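Local coordinates for methyl-CpG-binding domain protein 1 (Homo sapiens, PDB 5W9Q) that represses transcription from CpG-island promoters and, through the CXXC zinc finger described here, binds DNA containing unmethylated CpG dinucleotides, at residues A[19-24]-A[29-34]; A[25-30]-A[38-43]. One frame throughout, in Å; residues are numbered along the deposited sequence.

Interaction 1 of 2, residues A[19-24]-A[29-34]. With ZN (zinc ion), chain G.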
loop_
_atom_site.group_PDB
_atom_site.type_symbol
_atom_site.label_atom_id
_atom_site.label_comp_id
_atom_site.label_asym_id
_atom_site.label_seq_id
_atom_site.Cartn_x
_atom_site.Cartn_y
_atom_site.Cartn_z
ATOM N N ARG A 19 4.426 6.336 7.695
ATOM C CA ARG A 19 5.818 5.950 7.927
ATOM C C ARG A 19 6.050 4.438 7.731
ATOM O O ARG A 19 6.961 4.053 7.024
ATOM C CB ARG A 19 6.266 6.428 9.337
ATOM N N MET A 20 5.191 3.608 8.324
ATOM C CA MET A 20 5.377 2.172 8.409
ATOM C C MET A 20 4.180 1.436 7.834
ATOM O O MET A 20 3.048 1.995 7.738
ATOM C CB MET A 20 5.538 1.767 9.877
ATOM N N ASP A 21 4.406 0.159 7.480
ATOM C CA ASP A 21 3.347 -0.713 7.040
ATOM C C ASP A 21 2.402 -0.937 8.188
ATOM O O ASP A 21 2.848 -1.073 9.321
ATOM C CB ASP A 21 3.896 -2.091 6.577
ATOM C CG ASP A 21 4.626 -2.033 5.244
ATOM O OD1 ASP A 21 4.488 -1.069 4.502
ATOM O OD2 ASP A 21 5.354 -3.004 4.912
ATOM N N CYS A 22 1.114 -1.010 7.886
ATOM C CA CYS A 22 0.082 -1.158 8.901
ATOM C C CYS A 22 0.106 -2.562 9.484
ATOM O O CYS A 22 -0.198 -2.737 10.662
ATOM C CB CYS A 22 -1.311 -0.828 8.339
ATOM S SG CYS A 22 -2.258 -2.160 7.549
ATOM N N GLY A 23 0.476 -3.563 8.654
ATOM C CA GLY A 23 0.664 -4.956 9.153
ATOM C C GLY A 23 -0.626 -5.730 9.416
ATOM O O GLY A 23 -0.562 -6.787 9.965
ATOM N N ARG A 24 -1.776 -5.180 9.001
ATOM C CA ARG A 24 -3.131 -5.792 9.167
ATOM C C ARG A 24 -4.029 -5.871 7.894
ATOM O O ARG A 24 -4.891 -6.727 7.822
ATOM C CB ARG A 24 -3.913 -5.041 10.245
ATOM C CG ARG A 24 -3.319 -5.130 11.645
ATOM C CD ARG A 24 -3.596 -6.483 12.288
ATOM N NE ARG A 24 -2.889 -6.654 13.561
ATOM C CZ ARG A 24 -2.723 -7.823 14.193
ATOM N NH1 ARG A 24 -2.064 -7.859 15.347
ATOM N NH2 ARG A 24 -3.205 -8.966 13.679
ATOM N N CYS A 29 -0.596 -8.327 5.158
ATOM C CA CYS A 29 -0.689 -9.779 5.469
ATOM C C CYS A 29 -0.131 -10.699 4.389
ATOM O O CYS A 29 0.369 -11.752 4.697
ATOM C CB CYS A 29 -2.132 -10.178 5.725
ATOM S SG CYS A 29 -2.618 -9.468 7.294
ATOM N N ASP A 30 -0.257 -10.286 3.141
ATOM C CA ASP A 30 0.287 -11.034 2.014
ATOM C C ASP A 30 1.835 -10.962 1.891
ATOM O O ASP A 30 2.423 -11.806 1.258
ATOM C CB ASP A 30 -0.399 -10.543 0.730
ATOM C CG ASP A 30 0.202 -11.120 -0.508
ATOM O OD1 ASP A 30 -0.087 -12.280 -0.811
ATOM O OD2 ASP A 30 0.991 -10.414 -1.167
ATOM N N LYS A 31 2.469 -9.911 2.446
ATOM C CA LYS A 31 3.934 -9.770 2.414
ATOM C C LYS A 31 4.602 -10.920 3.132
ATOM O O LYS A 31 4.182 -11.296 4.216
ATOM C CB LYS A 31 4.390 -8.416 3.012
ATOM C CG LYS A 31 3.885 -7.212 2.209
ATOM C CD LYS A 31 4.300 -5.860 2.838
ATOM C CE LYS A 31 4.198 -4.678 1.893
ATOM N NZ LYS A 31 5.205 -4.919 0.789
ATOM N N PRO A 32 5.671 -11.524 2.503
ATOM C CA PRO A 32 6.455 -12.553 3.163
ATOM C C PRO A 32 6.901 -12.163 4.554
ATOM O O PRO A 32 6.753 -12.968 5.442
ATOM C CB PRO A 32 7.680 -12.735 2.250
ATOM C CG PRO A 32 7.233 -12.338 0.923
ATOM C CD PRO A 32 6.104 -11.321 1.100
ATOM N N LYS A 33 7.366 -10.917 4.756
ATOM C CA LYS A 33 7.834 -10.505 6.092
ATOM C C LYS A 33 6.737 -10.543 7.191
ATOM O O LYS A 33 7.056 -10.634 8.356
ATOM C CB LYS A 33 8.489 -9.106 6.067
ATOM C CG LYS A 33 7.519 -7.953 5.847
ATOM C CD LYS A 33 8.182 -6.594 5.927
ATOM C CE LYS A 33 7.169 -5.538 5.491
ATOM N NZ LYS A 33 7.534 -4.163 5.919
ATOM N N PHE A 34 5.470 -10.432 6.794
ATOM C CA PHE A 34 4.321 -10.559 7.718
ATOM C C PHE A 34 3.735 -11.960 7.766
ATOM O O PHE A 34 2.826 -12.235 8.574
ATOM C CB PHE A 34 3.279 -9.516 7.386
ATOM C CG PHE A 34 3.686 -8.118 7.788
ATOM C CD1 PHE A 34 4.069 -7.840 9.097
ATOM C CD2 PHE A 34 3.653 -7.075 6.877
ATOM C CE1 PHE A 34 4.436 -6.560 9.465
ATOM C CE2 PHE A 34 3.996 -5.779 7.254
ATOM C CZ PHE A 34 4.408 -5.531 8.538
HETATM ZN ZN ZN G . -1.187 -2.548 5.538
#

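Interaction 2 of 2, residues A[25-30]-A[38-43]. With ZN (zinc ion), chain G; nucleotides of chain C; nucleotides of chain D.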
loop_
_atom_site.group_PDB
_atom_site.type_symbol
_atom_site.label_atom_id
_atom_site.label_comp_id
_atom_site.label_asym_id
_atom_site.label_seq_id
_atom_site.Cartn_x
_atom_site.Cartn_y
_atom_site.Cartn_z
ATOM N N CYS A 25 -3.803 -5.007 6.895
ATOM C CA CYS A 25 -4.566 -4.972 5.688
ATOM C C CYS A 25 -4.241 -6.251 4.781
ATOM O O CYS A 25 -3.259 -7.045 5.010
ATOM C CB CYS A 25 -4.265 -3.641 4.938
ATOM S SG CYS A 25 -2.605 -3.596 4.098
ATOM N N ASP A 26 -5.046 -6.461 3.765
ATOM C CA ASP A 26 -4.849 -7.673 2.906
ATOM C C ASP A 26 -3.395 -7.682 2.232
ATOM O O ASP A 26 -2.724 -8.683 2.239
ATOM C CB ASP A 26 -5.986 -7.826 1.905
ATOM C CG ASP A 26 -6.150 -6.642 0.988
ATOM O OD1 ASP A 26 -5.600 -5.531 1.173
ATOM O OD2 ASP A 26 -6.865 -6.796 0.041
ATOM N N PHE A 27 -2.952 -6.526 1.745
ATOM C CA PHE A 27 -1.652 -6.403 1.110
ATOM C C PHE A 27 -0.463 -6.616 2.071
ATOM O O PHE A 27 0.570 -7.256 1.707
ATOM C CB PHE A 27 -1.551 -5.043 0.359
ATOM C CG PHE A 27 -2.566 -4.858 -0.803
ATOM C CD1 PHE A 27 -3.079 -5.925 -1.503
ATOM C CD2 PHE A 27 -2.983 -3.574 -1.181
ATOM C CE1 PHE A 27 -3.952 -5.736 -2.554
ATOM C CE2 PHE A 27 -3.854 -3.368 -2.245
ATOM C CZ PHE A 27 -4.352 -4.451 -2.923
ATOM N N CYS A 28 -0.592 -6.125 3.323
ATOM C CA CYS A 28 0.448 -6.325 4.335
ATOM C C CYS A 28 0.531 -7.780 4.711
ATOM O O CYS A 28 1.626 -8.387 4.615
ATOM C CB CYS A 28 0.234 -5.448 5.612
ATOM S SG CYS A 28 0.798 -3.772 5.380
ATOM N N CYS A 29 -0.596 -8.327 5.158
ATOM C CA CYS A 29 -0.689 -9.779 5.469
ATOM C C CYS A 29 -0.131 -10.699 4.389
ATOM O O CYS A 29 0.369 -11.752 4.697
ATOM C CB CYS A 29 -2.132 -10.178 5.725
ATOM S SG CYS A 29 -2.618 -9.468 7.294
ATOM N N ASP A 30 -0.257 -10.286 3.141
ATOM C CA ASP A 30 0.287 -11.034 2.014
ATOM C C ASP A 30 1.835 -10.962 1.891
ATOM O O ASP A 30 2.423 -11.806 1.258
ATOM C CB ASP A 30 -0.399 -10.543 0.730
ATOM C CG ASP A 30 0.202 -11.120 -0.508
ATOM O OD1 ASP A 30 -0.087 -12.280 -0.811
ATOM O OD2 ASP A 30 0.991 -10.414 -1.167
ATOM N N ASN A 38 2.860 -13.844 -0.614
ATOM C CA ASN A 38 3.321 -13.032 -1.752
ATOM C C ASN A 38 2.519 -13.319 -3.050
ATOM O O ASN A 38 3.118 -13.483 -4.126
ATOM C CB ASN A 38 4.825 -13.351 -2.028
ATOM C CG ASN A 38 5.551 -12.211 -2.701
ATOM O OD1 ASN A 38 5.224 -11.032 -2.489
ATOM N ND2 ASN A 38 6.544 -12.536 -3.468
ATOM N N GLN A 39 1.200 -13.447 -2.931
ATOM C CA GLN A 39 0.337 -13.655 -4.079
ATOM C C GLN A 39 -0.234 -12.414 -4.676
ATOM O O GLN A 39 -0.669 -12.436 -5.844
ATOM C CB GLN A 39 -0.788 -14.663 -3.733
ATOM C CG GLN A 39 -0.267 -16.009 -3.221
ATOM C CD GLN A 39 -1.385 -17.007 -3.011
ATOM O OE1 GLN A 39 -2.432 -16.687 -2.402
ATOM N NE2 GLN A 39 -1.206 -18.181 -3.529
ATOM N N LYS A 40 -0.264 -11.299 -3.868
ATOM C CA LYS A 40 -0.797 -10.049 -4.273
ATOM C C LYS A 40 0.222 -9.006 -4.605
ATOM O O LYS A 40 0.055 -8.306 -5.570
ATOM C CB LYS A 40 -1.732 -9.513 -3.180
ATOM C CG LYS A 40 -2.861 -10.477 -2.880
ATOM C CD LYS A 40 -3.993 -9.781 -2.160
ATOM C CE LYS A 40 -5.332 -10.416 -2.471
ATOM N NZ LYS A 40 -5.419 -11.649 -1.682
ATOM N N ARG A 41 1.276 -8.879 -3.792
ATOM C CA ARG A 41 2.446 -8.041 -4.123
ATOM C C ARG A 41 2.140 -6.568 -4.402
ATOM O O ARG A 41 2.506 -5.997 -5.448
ATOM C CB ARG A 41 3.196 -8.664 -5.358
ATOM C CG ARG A 41 3.461 -10.137 -5.240
ATOM C CD ARG A 41 4.094 -10.666 -6.506
ATOM N NE ARG A 41 4.466 -12.035 -6.288
ATOM C CZ ARG A 41 5.238 -12.753 -7.050
ATOM N NH1 ARG A 41 5.786 -12.263 -8.163
ATOM N NH2 ARG A 41 5.500 -13.982 -6.674
ATOM N N GLN A 42 1.471 -5.958 -3.422
ATOM C CA GLN A 42 1.116 -4.557 -3.443
ATOM C C GLN A 42 1.531 -3.937 -2.118
ATOM O O GLN A 42 1.700 -4.624 -1.063
ATOM C CB GLN A 42 -0.383 -4.411 -3.637
ATOM C CG GLN A 42 -0.965 -5.099 -4.901
ATOM C CD GLN A 42 -0.372 -4.647 -6.224
ATOM O OE1 GLN A 42 0.226 -3.584 -6.329
ATOM N NE2 GLN A 42 -0.542 -5.518 -7.289
ATOM N N LYS A 43 1.702 -2.632 -2.135
ATOM C CA LYS A 43 2.002 -1.960 -0.891
ATOM C C LYS A 43 0.791 -1.843 0.004
ATOM O O LYS A 43 -0.326 -1.972 -0.445
ATOM C CB LYS A 43 2.715 -0.643 -1.089
ATOM C CG LYS A 43 2.062 0.398 -1.879
ATOM C CD LYS A 43 2.796 1.746 -1.578
ATOM C CE LYS A 43 2.686 2.682 -2.721
ATOM N NZ LYS A 43 3.293 3.978 -2.344
HETATM ZN ZN ZN G . -1.187 -2.548 5.538
ATOM P P DA C 5 6.657 -1.541 -0.987
ATOM O OP1 DA C 5 6.760 -0.117 -0.677
ATOM O OP2 DA C 5 5.878 -2.432 -0.067
ATOM O "O5'" DA C 5 6.116 -1.617 -2.490
ATOM C "C5'" DA C 5 6.709 -0.786 -3.507
ATOM C "C4'" DA C 5 6.228 -1.225 -4.870
ATOM O "O4'" DA C 5 6.758 -2.558 -5.170
ATOM C "C3'" DA C 5 4.700 -1.352 -4.971
ATOM O "O3'" DA C 5 4.140 -0.934 -6.223
ATOM C "C2'" DA C 5 4.474 -2.845 -4.897
ATOM C "C1'" DA C 5 5.686 -3.294 -5.711
ATOM N N9 DA C 5 6.022 -4.706 -5.687
ATOM C C8 DA C 5 5.840 -5.653 -4.714
ATOM N N7 DA C 5 6.238 -6.859 -5.066
ATOM C C5 DA C 5 6.711 -6.685 -6.361
ATOM C C6 DA C 5 7.280 -7.583 -7.295
ATOM N N6 DA C 5 7.454 -8.883 -7.059
ATOM N N1 DA C 5 7.612 -7.096 -8.514
ATOM C C2 DA C 5 7.397 -5.797 -8.764
ATOM N N3 DA C 5 6.897 -4.851 -7.958
ATOM C C4 DA C 5 6.583 -5.369 -6.757
ATOM P P DC D 6 -0.280 -17.023 -9.400
ATOM O OP1 DC D 6 -0.140 -18.365 -10.083
ATOM O OP2 DC D 6 -0.105 -16.914 -7.919
ATOM O "O5'" DC D 6 0.745 -16.080 -10.152
ATOM C "C5'" DC D 6 0.679 -15.989 -11.574
ATOM C "C4'" DC D 6 1.710 -15.017 -12.065
ATOM O "O4'" DC D 6 1.246 -13.678 -11.689
ATOM C "C3'" DC D 6 3.097 -15.169 -11.430
ATOM O "O3'" DC D 6 4.120 -14.758 -12.341
ATOM C "C2'" DC D 6 3.105 -14.053 -10.385
ATOM C "C1'" DC D 6 2.345 -12.990 -11.152
ATOM N N1 DC D 6 1.832 -11.794 -10.388
ATOM C C2 DC D 6 1.783 -10.550 -11.028
ATOM O O2 DC D 6 2.114 -10.472 -12.218
ATOM N N3 DC D 6 1.297 -9.468 -10.352
ATOM C C4 DC D 6 0.911 -9.596 -9.088
ATOM N N4 DC D 6 0.502 -8.491 -8.451
ATOM C C5 DC D 6 0.984 -10.841 -8.399
ATOM C C6 DC D 6 1.445 -11.910 -9.082
ATOM P P DC C 6 3.584 0.532 -6.408
ATOM O OP1 DC C 6 4.354 1.435 -5.519
ATOM O OP2 DC C 6 2.092 0.496 -6.389
ATOM O "O5'" DC C 6 3.928 0.880 -7.913
ATOM C "C5'" DC C 6 5.300 1.009 -8.359
ATOM C "C4'" DC C 6 5.469 0.285 -9.682
ATOM O "O4'" DC C 6 5.475 -1.129 -9.454
ATOM C "C3'" DC C 6 4.371 0.532 -10.721
ATOM O "O3'" DC C 6 4.995 0.924 -11.942
ATOM C "C2'" DC C 6 3.656 -0.813 -10.862
ATOM C "C1'" DC C 6 4.706 -1.796 -10.460
ATOM N N1 DC C 6 4.251 -3.043 -9.863
ATOM C C2 DC C 6 4.597 -4.266 -10.452
ATOM O O2 DC C 6 5.142 -4.269 -11.578
ATOM N N3 DC C 6 4.268 -5.413 -9.826
ATOM C C4 DC C 6 3.661 -5.380 -8.640
ATOM N N4 DC C 6 3.382 -6.542 -8.051
ATOM C C5 DC C 6 3.300 -4.146 -8.008
ATOM C C6 DC C 6 3.612 -3.014 -8.648
HETATM O O HOH W 1 3.605 -9.083 -0.960
#

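Interaction 1 of 2, residues A[19-24]-A[29-34]
Asp21 reaches across to three side chains of residues 29-34. Its OD2 takes a salt bridge from Lys33, whose NZ lies 2.7 Å from Asp21 OD2 and comes down on the carboxylate from above its plane, 38° out of it. The straight chain of Lys33 slants across the Asp21 side chain to bring NZ to this oxygen. Lys31 runs past the same oxygen with its methylenes, Lys31 CE standing 3.6 Å from Asp21 OD2, while its ammonium bends off at the last torsion to a DNA phosphate. Asp21 CG lies anti to its own carbonyl carbon (chi1 -73°), a turn that directs the carboxylate to Lys33. Nearer the backbone, Asp21 CB rests against the edge of the Phe34 ring, 3.8 Å from Phe34 CE2. The other oxygen, OD1, pairs with Arg47. With an alanine here, Lys33 and Arg47 would probably both lose their anionic partner.

Cys22 turns the other way, its SG bound to zinc at 2.3 Å and also accepting a bond from Arg24 N, 3.4 Å from Cys22 SG. Gly23, at positive phi, then passes over a face of Phe34 in a CH-pi contact, its CA 4.0 Å from the ring centroid and 17° off the normal. Lys33 CG lies over the opposite face, toward the rim. At Arg24 the contact thins to its carbonyl oxygen, with Arg24 O 3.6 Å from Cys29 SG.

Zinc coordination is completed by Cys25, Cys28 and Cys44. A knuckle-like turn between cysteines, with an amide N-H donated to thiolate sulfur, is characteristic of Cys4 zinc sites such as this one of the CXXC finger.

Interaction 2 of 2, residues A[25-30]-A[38-43]
Asp30 grips the backbone of residues 38-43 with its carboxylate. Gln39 N lies 2.7 Å from Asp30 OD1 and uses the syn lone pair of that oxygen; Lys40 N adds a weak bond to the same atom. Asp30 OD2 lies 3.1 Å from Arg41 N, a bond that is less certain because the place of this oxygen is less sure. With Asp30 CG anti to the backbone N (chi1 173°), the carboxylate reaches across to these successive amides. The backbone joins in as well, Asn38 N donating to Asp30 O at 2.8 Å.

One helical turn earlier, Phe27 lays its ring under Gln42, whose CB sits 3.6 Å from the Phe27 ring centroid, only 10° off the normal. Lys40 CD meets the ring edge, and Asp26 OD1 lies over the opposite face, toward the rim; Asp26 OD1 is itself paired with Arg45.

Further out, the helix is tied to the metal: Cys25 and Cys28 bind the zinc, and Cys25 SG caps the helix by accepting from Cys28 N. On the far side, the loop presents its carbonyls to DNA. Lys40 O receives N4 of DC6 of chain D at 2.9 Å, and Arg41 O receives N4 of DC6 of chain C at 2.8 Å. Gln42 NE2 bonds a guanine O6, while Arg41 NE is held by Asn38 O.

Two of the three residues whose amides meet the Asp30 carboxylate, Lys40 and Arg41, accept from cytosine amino groups through their carbonyls, and the Asp30 bonds probably hold the loop in the shape in which it meets the CpG step.

In the fold
Both interactions draw one segment wholly or partly from helix 26-30 and share Cys29 and Asp30, with centres about 7 Å apart. Cys28 forms the seam: Cys28 SG is 3.3 Å from Gly23 N and 3.7 Å from Asp21 CB, and Cys28 O lies 3.3 Å from Phe34 CD2. Both contacts supply ligands to one zinc ion, Cys22 from residues 19-24 and Cys25 and Cys28 from residues 25-30. Pro32 of residues 29-34 also packs on Asn38 of residues 38-43. Interaction 1 meets the DNA backbone through Lys31, whereas residues 38-43 reach bases as well as backbone. With Cys25 and Cys28 at the zinc and Phe27 and Asp30 on the loop, residues 25-30 connect the metal site to the CpG-reading segment.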